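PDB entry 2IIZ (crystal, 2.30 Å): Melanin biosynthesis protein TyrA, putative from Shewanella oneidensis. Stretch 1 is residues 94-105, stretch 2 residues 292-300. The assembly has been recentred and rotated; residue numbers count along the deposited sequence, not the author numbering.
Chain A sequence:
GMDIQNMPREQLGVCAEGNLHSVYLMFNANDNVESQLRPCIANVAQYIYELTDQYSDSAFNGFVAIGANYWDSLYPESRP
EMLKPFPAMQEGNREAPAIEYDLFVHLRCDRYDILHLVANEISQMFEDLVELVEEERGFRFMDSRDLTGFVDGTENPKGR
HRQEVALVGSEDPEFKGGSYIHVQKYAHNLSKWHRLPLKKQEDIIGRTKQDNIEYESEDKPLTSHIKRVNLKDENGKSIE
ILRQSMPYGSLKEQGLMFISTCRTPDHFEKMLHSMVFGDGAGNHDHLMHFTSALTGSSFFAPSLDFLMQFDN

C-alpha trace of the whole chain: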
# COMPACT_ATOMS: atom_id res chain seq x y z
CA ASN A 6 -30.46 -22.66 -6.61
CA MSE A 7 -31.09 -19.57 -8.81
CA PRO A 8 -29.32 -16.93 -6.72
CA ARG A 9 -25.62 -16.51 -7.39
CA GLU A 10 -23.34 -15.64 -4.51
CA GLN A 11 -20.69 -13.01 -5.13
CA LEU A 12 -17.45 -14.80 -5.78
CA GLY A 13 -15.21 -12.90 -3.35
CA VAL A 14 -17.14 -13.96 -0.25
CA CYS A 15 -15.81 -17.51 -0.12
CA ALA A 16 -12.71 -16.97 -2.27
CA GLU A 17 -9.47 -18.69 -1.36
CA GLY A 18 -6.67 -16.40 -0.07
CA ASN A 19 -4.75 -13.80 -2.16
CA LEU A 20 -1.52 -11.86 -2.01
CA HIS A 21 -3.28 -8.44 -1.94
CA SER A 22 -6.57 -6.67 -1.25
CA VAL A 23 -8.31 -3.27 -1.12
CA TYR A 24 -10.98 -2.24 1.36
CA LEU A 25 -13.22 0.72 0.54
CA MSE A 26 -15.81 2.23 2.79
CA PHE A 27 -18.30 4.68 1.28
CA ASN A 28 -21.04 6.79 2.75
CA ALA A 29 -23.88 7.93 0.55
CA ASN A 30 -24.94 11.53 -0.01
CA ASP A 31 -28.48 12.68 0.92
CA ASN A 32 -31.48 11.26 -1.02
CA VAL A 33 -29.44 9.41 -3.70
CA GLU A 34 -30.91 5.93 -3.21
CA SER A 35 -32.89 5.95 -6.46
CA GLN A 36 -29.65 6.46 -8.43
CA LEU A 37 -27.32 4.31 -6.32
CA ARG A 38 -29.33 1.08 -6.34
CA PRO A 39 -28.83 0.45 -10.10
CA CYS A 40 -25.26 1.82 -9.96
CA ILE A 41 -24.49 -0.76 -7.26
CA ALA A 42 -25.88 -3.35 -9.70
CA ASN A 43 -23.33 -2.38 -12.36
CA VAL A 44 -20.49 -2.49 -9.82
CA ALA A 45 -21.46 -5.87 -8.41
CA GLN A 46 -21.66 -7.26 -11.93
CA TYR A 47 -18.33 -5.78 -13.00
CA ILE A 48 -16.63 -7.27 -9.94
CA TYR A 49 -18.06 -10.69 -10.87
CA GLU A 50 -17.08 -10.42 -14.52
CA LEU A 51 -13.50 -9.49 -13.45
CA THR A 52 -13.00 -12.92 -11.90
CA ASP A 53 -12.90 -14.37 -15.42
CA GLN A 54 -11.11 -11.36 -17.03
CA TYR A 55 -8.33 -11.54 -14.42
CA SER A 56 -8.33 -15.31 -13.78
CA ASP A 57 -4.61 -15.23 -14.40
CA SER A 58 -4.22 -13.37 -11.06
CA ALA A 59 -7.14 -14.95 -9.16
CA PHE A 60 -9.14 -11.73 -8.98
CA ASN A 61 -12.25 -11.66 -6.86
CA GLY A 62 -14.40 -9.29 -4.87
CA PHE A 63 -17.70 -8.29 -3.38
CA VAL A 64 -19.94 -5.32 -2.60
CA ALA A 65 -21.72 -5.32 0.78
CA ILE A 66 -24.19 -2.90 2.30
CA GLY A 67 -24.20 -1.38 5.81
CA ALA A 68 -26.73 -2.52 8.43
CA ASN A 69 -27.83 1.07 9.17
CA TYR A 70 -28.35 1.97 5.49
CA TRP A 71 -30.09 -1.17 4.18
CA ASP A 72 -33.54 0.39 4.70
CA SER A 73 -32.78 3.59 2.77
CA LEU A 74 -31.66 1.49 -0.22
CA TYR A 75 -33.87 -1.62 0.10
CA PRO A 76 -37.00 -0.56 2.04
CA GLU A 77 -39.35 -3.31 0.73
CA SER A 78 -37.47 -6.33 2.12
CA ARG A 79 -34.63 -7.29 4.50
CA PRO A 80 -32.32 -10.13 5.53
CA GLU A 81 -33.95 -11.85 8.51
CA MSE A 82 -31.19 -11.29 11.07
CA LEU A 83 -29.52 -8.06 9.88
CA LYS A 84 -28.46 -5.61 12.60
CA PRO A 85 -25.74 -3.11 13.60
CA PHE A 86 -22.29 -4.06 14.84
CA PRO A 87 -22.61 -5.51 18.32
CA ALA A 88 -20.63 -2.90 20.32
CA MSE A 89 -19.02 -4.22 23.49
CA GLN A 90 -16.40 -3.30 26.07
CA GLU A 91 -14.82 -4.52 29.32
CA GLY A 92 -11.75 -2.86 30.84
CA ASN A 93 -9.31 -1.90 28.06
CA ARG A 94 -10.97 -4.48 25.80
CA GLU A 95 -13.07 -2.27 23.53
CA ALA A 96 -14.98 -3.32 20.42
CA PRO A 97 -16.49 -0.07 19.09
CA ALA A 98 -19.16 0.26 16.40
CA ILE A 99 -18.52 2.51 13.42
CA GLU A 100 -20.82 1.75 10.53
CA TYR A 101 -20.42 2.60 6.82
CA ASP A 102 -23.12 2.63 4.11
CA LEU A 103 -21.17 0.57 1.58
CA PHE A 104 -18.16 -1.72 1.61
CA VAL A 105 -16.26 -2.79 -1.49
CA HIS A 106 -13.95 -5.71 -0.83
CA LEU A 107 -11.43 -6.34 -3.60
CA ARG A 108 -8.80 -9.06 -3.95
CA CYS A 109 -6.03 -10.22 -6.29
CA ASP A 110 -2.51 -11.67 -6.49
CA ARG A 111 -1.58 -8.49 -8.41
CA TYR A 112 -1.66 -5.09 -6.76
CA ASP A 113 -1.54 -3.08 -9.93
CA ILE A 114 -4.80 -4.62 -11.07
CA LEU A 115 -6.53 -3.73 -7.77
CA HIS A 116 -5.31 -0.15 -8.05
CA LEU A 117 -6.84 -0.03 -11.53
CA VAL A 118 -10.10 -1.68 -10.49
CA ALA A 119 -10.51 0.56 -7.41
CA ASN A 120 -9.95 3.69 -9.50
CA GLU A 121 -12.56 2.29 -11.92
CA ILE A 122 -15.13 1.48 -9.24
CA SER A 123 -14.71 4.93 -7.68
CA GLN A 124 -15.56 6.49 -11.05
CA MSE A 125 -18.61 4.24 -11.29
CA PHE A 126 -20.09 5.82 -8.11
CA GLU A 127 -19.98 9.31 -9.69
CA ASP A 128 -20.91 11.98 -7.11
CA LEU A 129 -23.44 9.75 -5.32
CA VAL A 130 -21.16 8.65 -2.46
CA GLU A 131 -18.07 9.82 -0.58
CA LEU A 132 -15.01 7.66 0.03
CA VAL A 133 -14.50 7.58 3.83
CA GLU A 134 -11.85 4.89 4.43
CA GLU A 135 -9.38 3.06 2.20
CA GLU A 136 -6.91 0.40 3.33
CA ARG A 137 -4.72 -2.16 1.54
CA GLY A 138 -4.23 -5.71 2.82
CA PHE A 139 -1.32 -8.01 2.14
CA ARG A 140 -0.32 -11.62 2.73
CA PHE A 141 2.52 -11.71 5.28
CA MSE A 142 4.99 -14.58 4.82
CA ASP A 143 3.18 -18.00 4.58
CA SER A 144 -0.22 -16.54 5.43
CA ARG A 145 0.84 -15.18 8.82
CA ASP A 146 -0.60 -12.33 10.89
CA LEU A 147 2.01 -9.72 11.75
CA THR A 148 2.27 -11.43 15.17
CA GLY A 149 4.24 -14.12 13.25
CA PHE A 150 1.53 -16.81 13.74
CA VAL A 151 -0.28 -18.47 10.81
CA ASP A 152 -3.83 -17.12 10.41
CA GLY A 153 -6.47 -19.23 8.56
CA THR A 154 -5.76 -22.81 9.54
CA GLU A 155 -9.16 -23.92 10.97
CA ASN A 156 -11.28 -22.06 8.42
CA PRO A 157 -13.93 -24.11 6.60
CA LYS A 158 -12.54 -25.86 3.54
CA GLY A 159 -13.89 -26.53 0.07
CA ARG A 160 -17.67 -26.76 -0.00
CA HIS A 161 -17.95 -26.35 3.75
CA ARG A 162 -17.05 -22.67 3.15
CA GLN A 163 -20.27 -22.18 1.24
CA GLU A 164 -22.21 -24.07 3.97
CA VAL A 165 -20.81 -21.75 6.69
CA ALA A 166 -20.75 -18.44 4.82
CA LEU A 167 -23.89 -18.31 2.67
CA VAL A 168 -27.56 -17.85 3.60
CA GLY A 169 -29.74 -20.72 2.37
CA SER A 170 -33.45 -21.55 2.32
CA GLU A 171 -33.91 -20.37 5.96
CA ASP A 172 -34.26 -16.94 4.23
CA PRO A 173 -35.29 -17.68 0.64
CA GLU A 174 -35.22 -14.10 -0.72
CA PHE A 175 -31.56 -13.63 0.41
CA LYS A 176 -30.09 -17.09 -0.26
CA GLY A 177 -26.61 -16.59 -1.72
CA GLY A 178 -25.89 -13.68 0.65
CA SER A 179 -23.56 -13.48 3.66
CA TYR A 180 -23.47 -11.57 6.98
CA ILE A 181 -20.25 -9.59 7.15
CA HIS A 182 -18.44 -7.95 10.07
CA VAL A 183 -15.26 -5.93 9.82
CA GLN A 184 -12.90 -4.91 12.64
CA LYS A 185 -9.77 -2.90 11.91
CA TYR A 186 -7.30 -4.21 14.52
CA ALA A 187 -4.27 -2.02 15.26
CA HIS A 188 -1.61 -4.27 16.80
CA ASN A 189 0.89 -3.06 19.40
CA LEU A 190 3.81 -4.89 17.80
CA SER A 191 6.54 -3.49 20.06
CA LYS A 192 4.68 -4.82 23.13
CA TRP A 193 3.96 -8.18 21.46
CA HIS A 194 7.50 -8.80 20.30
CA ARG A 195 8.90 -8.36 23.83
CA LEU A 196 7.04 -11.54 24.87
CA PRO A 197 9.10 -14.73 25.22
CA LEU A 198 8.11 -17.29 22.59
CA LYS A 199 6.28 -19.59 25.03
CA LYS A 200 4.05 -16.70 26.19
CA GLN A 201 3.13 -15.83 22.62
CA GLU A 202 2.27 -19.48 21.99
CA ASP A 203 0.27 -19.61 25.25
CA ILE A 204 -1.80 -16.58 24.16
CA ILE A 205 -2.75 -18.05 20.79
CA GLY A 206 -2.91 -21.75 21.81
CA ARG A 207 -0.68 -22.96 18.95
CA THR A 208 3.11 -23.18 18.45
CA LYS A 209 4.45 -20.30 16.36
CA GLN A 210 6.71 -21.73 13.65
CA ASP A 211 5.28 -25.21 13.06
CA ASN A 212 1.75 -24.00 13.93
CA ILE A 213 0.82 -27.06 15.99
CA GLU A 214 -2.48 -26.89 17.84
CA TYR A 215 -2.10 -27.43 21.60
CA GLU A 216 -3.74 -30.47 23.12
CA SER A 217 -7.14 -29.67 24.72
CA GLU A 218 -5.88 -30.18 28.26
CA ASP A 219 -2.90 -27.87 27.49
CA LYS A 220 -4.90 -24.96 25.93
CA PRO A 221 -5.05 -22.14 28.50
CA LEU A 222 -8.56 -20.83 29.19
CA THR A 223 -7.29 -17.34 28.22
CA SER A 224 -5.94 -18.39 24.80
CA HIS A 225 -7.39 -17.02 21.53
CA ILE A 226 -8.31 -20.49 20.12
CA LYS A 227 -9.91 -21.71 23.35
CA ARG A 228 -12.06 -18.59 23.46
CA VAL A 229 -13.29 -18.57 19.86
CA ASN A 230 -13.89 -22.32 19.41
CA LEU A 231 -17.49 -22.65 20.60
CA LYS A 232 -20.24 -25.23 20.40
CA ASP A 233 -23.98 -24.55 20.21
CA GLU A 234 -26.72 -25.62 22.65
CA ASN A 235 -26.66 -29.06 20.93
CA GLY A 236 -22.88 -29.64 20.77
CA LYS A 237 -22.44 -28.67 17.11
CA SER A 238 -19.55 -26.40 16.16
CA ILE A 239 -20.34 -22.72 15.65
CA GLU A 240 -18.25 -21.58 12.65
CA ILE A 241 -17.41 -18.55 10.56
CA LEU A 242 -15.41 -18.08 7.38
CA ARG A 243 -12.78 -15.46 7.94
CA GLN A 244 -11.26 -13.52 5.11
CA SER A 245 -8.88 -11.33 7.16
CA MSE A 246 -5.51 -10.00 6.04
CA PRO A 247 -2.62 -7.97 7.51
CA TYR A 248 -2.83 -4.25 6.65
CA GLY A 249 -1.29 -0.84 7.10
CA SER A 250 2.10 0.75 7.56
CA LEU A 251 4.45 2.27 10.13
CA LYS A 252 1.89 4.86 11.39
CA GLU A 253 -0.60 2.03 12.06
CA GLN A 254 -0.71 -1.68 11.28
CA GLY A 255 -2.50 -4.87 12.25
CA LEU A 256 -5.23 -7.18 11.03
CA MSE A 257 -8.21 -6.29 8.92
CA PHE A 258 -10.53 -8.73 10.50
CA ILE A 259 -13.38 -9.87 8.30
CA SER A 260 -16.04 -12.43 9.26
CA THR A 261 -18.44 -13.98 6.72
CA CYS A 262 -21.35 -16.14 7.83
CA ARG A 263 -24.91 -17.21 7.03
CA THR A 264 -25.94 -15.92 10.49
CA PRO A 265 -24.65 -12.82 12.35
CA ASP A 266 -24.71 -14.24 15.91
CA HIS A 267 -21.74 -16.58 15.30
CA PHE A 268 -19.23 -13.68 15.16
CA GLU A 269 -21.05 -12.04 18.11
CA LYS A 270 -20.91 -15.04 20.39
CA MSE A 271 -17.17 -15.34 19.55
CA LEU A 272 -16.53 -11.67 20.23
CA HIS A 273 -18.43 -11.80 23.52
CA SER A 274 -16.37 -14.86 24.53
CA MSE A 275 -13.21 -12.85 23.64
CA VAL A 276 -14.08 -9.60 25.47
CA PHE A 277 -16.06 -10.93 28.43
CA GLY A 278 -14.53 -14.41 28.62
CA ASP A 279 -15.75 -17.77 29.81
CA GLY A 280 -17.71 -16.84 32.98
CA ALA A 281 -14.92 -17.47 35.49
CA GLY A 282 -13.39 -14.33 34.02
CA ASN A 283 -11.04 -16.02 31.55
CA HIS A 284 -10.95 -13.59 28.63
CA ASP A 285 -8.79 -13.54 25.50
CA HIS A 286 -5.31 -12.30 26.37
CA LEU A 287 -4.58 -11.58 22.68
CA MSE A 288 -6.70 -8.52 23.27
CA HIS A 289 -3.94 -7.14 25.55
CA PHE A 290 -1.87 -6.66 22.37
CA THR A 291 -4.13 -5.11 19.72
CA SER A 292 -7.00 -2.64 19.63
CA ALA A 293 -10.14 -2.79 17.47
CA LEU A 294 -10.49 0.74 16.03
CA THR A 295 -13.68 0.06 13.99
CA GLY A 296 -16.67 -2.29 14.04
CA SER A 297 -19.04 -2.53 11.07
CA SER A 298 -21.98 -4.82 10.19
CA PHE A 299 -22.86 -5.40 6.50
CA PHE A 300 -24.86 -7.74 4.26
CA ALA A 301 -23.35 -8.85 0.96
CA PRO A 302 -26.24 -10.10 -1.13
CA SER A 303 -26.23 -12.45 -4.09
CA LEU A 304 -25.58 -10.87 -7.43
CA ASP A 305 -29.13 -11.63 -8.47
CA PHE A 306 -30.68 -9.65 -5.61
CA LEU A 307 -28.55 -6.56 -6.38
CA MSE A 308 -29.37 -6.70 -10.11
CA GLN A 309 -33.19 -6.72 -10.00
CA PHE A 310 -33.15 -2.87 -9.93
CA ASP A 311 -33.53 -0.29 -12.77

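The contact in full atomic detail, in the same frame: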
# COMPACT_ATOMS: atom_id res chain seq x y z
N ARG A 94 -10.60 -3.65 26.95
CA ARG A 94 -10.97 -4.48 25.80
C ARG A 94 -12.22 -3.88 25.18
O ARG A 94 -13.34 -4.18 25.62
CB ARG A 94 -11.19 -5.93 26.22
CG ARG A 94 -9.97 -6.57 26.90
CD ARG A 94 -10.24 -8.02 27.29
NE ARG A 94 -11.36 -8.12 28.24
CZ ARG A 94 -11.26 -7.87 29.54
NH1 ARG A 94 -10.10 -7.49 30.06
NH2 ARG A 94 -12.34 -7.98 30.31
N GLU A 95 -12.01 -3.05 24.16
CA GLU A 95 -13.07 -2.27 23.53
C GLU A 95 -13.29 -2.73 22.10
O GLU A 95 -12.35 -2.84 21.32
CB GLU A 95 -12.72 -0.79 23.51
CG GLU A 95 -13.96 0.11 23.37
CD GLU A 95 -13.64 1.60 23.41
OE1 GLU A 95 -12.98 2.06 24.37
OE2 GLU A 95 -14.05 2.30 22.46
N ALA A 96 -14.55 -3.00 21.78
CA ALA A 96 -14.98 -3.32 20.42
C ALA A 96 -16.03 -2.28 20.03
O ALA A 96 -17.23 -2.49 20.27
CB ALA A 96 -15.57 -4.71 20.37
N PRO A 97 -15.58 -1.16 19.44
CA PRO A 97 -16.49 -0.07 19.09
C PRO A 97 -17.27 -0.38 17.80
O PRO A 97 -16.87 -1.26 17.02
CB PRO A 97 -15.55 1.13 18.92
CG PRO A 97 -14.29 0.56 18.45
CD PRO A 97 -14.19 -0.85 19.05
N ALA A 98 -18.36 0.35 17.60
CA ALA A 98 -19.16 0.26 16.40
C ALA A 98 -18.99 1.55 15.64
O ALA A 98 -19.13 2.64 16.20
CB ALA A 98 -20.63 0.06 16.76
N ILE A 99 -18.67 1.41 14.36
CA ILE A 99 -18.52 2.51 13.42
C ILE A 99 -18.98 1.94 12.09
O ILE A 99 -18.28 1.14 11.47
CB ILE A 99 -17.05 2.97 13.32
CG1 ILE A 99 -16.56 3.53 14.68
CG2 ILE A 99 -16.90 4.06 12.27
CD1 ILE A 99 -15.07 3.91 14.73
N GLU A 100 -20.17 2.35 11.67
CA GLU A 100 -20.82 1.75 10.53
C GLU A 100 -20.59 2.61 9.31
O GLU A 100 -20.43 3.84 9.44
CB GLU A 100 -22.32 1.65 10.77
CG GLU A 100 -22.71 1.04 12.13
CD GLU A 100 -22.68 -0.47 12.15
OE1 GLU A 100 -22.22 -1.11 11.17
OE2 GLU A 100 -23.12 -1.02 13.17
N TYR A 101 -20.56 1.95 8.14
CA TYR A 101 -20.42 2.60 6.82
C TYR A 101 -21.53 2.10 5.91
O TYR A 101 -21.94 0.94 6.03
CB TYR A 101 -19.05 2.28 6.19
CG TYR A 101 -17.88 2.62 7.08
CD1 TYR A 101 -17.40 3.93 7.15
CD2 TYR A 101 -17.26 1.64 7.86
CE1 TYR A 101 -16.32 4.25 7.97
CE2 TYR A 101 -16.18 1.94 8.68
CZ TYR A 101 -15.72 3.25 8.74
OH TYR A 101 -14.66 3.57 9.55
N ASP A 102 -22.01 2.96 5.01
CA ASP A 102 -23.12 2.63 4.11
C ASP A 102 -22.80 1.51 3.12
O ASP A 102 -23.62 0.62 2.87
CB ASP A 102 -23.57 3.87 3.32
CG ASP A 102 -24.24 4.92 4.19
OD1 ASP A 102 -24.48 4.67 5.39
OD2 ASP A 102 -24.53 6.01 3.66
N LEU A 103 -21.60 1.56 2.56
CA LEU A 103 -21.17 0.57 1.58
C LEU A 103 -19.72 0.17 1.77
O LEU A 103 -18.86 0.99 2.12
CB LEU A 103 -21.31 1.12 0.17
CG LEU A 103 -22.71 1.46 -0.33
CD1 LEU A 103 -22.58 2.17 -1.66
CD2 LEU A 103 -23.57 0.21 -0.47
N PHE A 104 -19.47 -1.12 1.53
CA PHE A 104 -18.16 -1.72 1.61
C PHE A 104 -17.90 -2.44 0.29
O PHE A 104 -18.72 -3.25 -0.18
CB PHE A 104 -18.13 -2.68 2.80
CG PHE A 104 -16.83 -3.45 2.96
CD1 PHE A 104 -15.60 -2.88 2.68
CD2 PHE A 104 -16.86 -4.76 3.40
CE1 PHE A 104 -14.43 -3.59 2.84
CE2 PHE A 104 -15.70 -5.48 3.56
CZ PHE A 104 -14.47 -4.89 3.28
N VAL A 105 -16.74 -2.12 -0.30
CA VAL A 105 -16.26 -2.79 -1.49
C VAL A 105 -14.97 -3.50 -1.12
O VAL A 105 -13.94 -2.87 -0.78
CB VAL A 105 -16.00 -1.79 -2.65
CG1 VAL A 105 -15.41 -2.50 -3.84
CG2 VAL A 105 -17.29 -1.11 -3.07
N SER A 292 -5.79 -3.40 19.35
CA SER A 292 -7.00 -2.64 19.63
C SER A 292 -7.89 -2.53 18.41
O SER A 292 -7.43 -2.12 17.33
CB SER A 292 -6.62 -1.24 20.11
OG SER A 292 -5.61 -1.32 21.11
N ALA A 293 -9.16 -2.91 18.56
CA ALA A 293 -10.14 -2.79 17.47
C ALA A 293 -10.60 -1.33 17.32
O ALA A 293 -11.32 -0.81 18.18
CB ALA A 293 -11.34 -3.71 17.69
N LEU A 294 -10.18 -0.67 16.24
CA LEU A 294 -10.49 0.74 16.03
C LEU A 294 -11.86 0.96 15.37
O LEU A 294 -12.43 2.05 15.50
CB LEU A 294 -9.41 1.38 15.17
CG LEU A 294 -7.99 1.35 15.75
CD1 LEU A 294 -7.03 2.14 14.85
CD2 LEU A 294 -7.96 1.89 17.17
N THR A 295 -12.37 -0.05 14.66
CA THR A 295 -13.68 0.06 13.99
C THR A 295 -14.48 -1.20 14.19
O THR A 295 -13.93 -2.24 14.53
CB THR A 295 -13.53 0.32 12.48
OG1 THR A 295 -12.97 -0.84 11.84
CG2 THR A 295 -12.64 1.55 12.24
N GLY A 296 -15.79 -1.12 13.97
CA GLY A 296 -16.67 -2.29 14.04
C GLY A 296 -17.93 -2.09 13.22
O GLY A 296 -18.79 -1.32 13.62
N SER A 297 -18.02 -2.80 12.09
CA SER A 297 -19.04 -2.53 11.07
C SER A 297 -19.80 -3.81 10.72
O SER A 297 -19.17 -4.85 10.48
CB SER A 297 -18.39 -2.01 9.79
OG SER A 297 -17.49 -0.92 10.01
N SER A 298 -21.14 -3.73 10.68
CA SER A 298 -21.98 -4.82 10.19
C SER A 298 -22.46 -4.51 8.77
O SER A 298 -22.89 -3.38 8.49
CB SER A 298 -23.18 -5.04 11.11
OG SER A 298 -23.80 -6.29 10.86
N PHE A 299 -22.40 -5.52 7.88
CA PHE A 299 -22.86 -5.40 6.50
C PHE A 299 -23.64 -6.66 6.09
O PHE A 299 -23.59 -7.69 6.76
CB PHE A 299 -21.70 -5.27 5.50
CG PHE A 299 -20.70 -4.19 5.79
CD1 PHE A 299 -20.91 -2.89 5.35
CD2 PHE A 299 -19.55 -4.47 6.51
CE1 PHE A 299 -19.98 -1.88 5.61
CE2 PHE A 299 -18.61 -3.47 6.78
CZ PHE A 299 -18.83 -2.17 6.33
N PHE A 300 -24.35 -6.56 4.97
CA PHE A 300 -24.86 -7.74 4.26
C PHE A 300 -24.38 -7.63 2.82
O PHE A 300 -24.53 -6.59 2.18
CB PHE A 300 -26.39 -7.85 4.32
CG PHE A 300 -26.93 -9.22 3.92
CD1 PHE A 300 -26.92 -10.28 4.82
CD2 PHE A 300 -27.45 -9.44 2.66
CE1 PHE A 300 -27.41 -11.53 4.45
CE2 PHE A 300 -27.94 -10.69 2.29
CZ PHE A 300 -27.92 -11.73 3.19
O HOH W 1 -14.88 -3.33 16.79
O HOH W 2 -22.08 -0.71 8.31

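Residues 94-105 and 292-300 lie far apart in the sequence, at least 194 positions for any touching pair, yet they run alongside each other in the same direction and bury 616 Å² between them, both sides summed. The backbones come closest in the middle, where the CA atoms of Ala98 and Gly296 are 4.3 Å apart and those of Glu100 and Ser297 4.7 Å. Further on they diverge, and the CA atoms of Phe104 and Phe299 are separated by 7.7 Å, a gap filled by side chains.

Phe299 gives up the most surface to the partner stretch, 91 Å². Its CA-to-CB bond points toward residues 94-105, and chi1 in the m well carries the ring into the space beside Tyr101 and Phe104. The CB of Phe104 sits over one face of this ring, 3.7 Å from its centroid and 20° off the normal, so a methylene group rests on the pi cloud; the closest atoms are Phe104 CB and Phe299 CE1, at 3.5 Å. The two phenyl rings themselves meet obliquely, with centroids 5.2 Å apart and planes at 32°. Tyr101 completes the apolar cluster through its CB, 4.3 Å from Phe299 CE1, while Phe299 CZ lies at the edge of the tyrosine ring. The Tyr101 side chain, with 59 Å² of the residue covered, also extends back along the partner stretch, its OH reaching to 3.9 Å from Thr295 CG2.

Pro97 matches Tyr101 in covered area. Its ring packs against backbone as much as side chain: Pro97 CD is 3.0 Å from Ala293 O and 4.3 Å from Ala293 CB. The carbonyl of Pro97 faces Gly296, forming a CA-H...O contact of 3.2 Å from Gly296 CA to Pro97 O. The absence of a side chain at Gly296 matters here, because an ideal CB would fall 2.0 Å from Pro97 O, a clash. Water 1 joins the two backbones nearby, donating to Pro97 O at 2.9 Å and to Thr295 O at 2.7 Å.

Three direct hydrogen bonds fasten the centre. Ile99 N donates to Gly296 O at 2.8 Å with a nearly straight angle of 162°, and the same carbonyl oxygen receives a CA-H...O contact from Ala98 CA, with Ala98 CA and Gly296 O 3.2 Å apart. Ser297 OG donates to Ile99 O at 2.6 Å. In the third the backbone donates and the side chain accepts: Ser298 N to the carboxylate oxygen OE1 of Glu100, at 2.9 Å and 165°. Both chi1 and chi2 of Glu100 are m, a folded conformation that brings the end of a sideways-pointing side chain nearer the partner backbone. Beyond it, water 2 lies 2.8 Å from both Tyr101 O and Ser298 O, placed to donate to either, between the two backbones as they begin to separate.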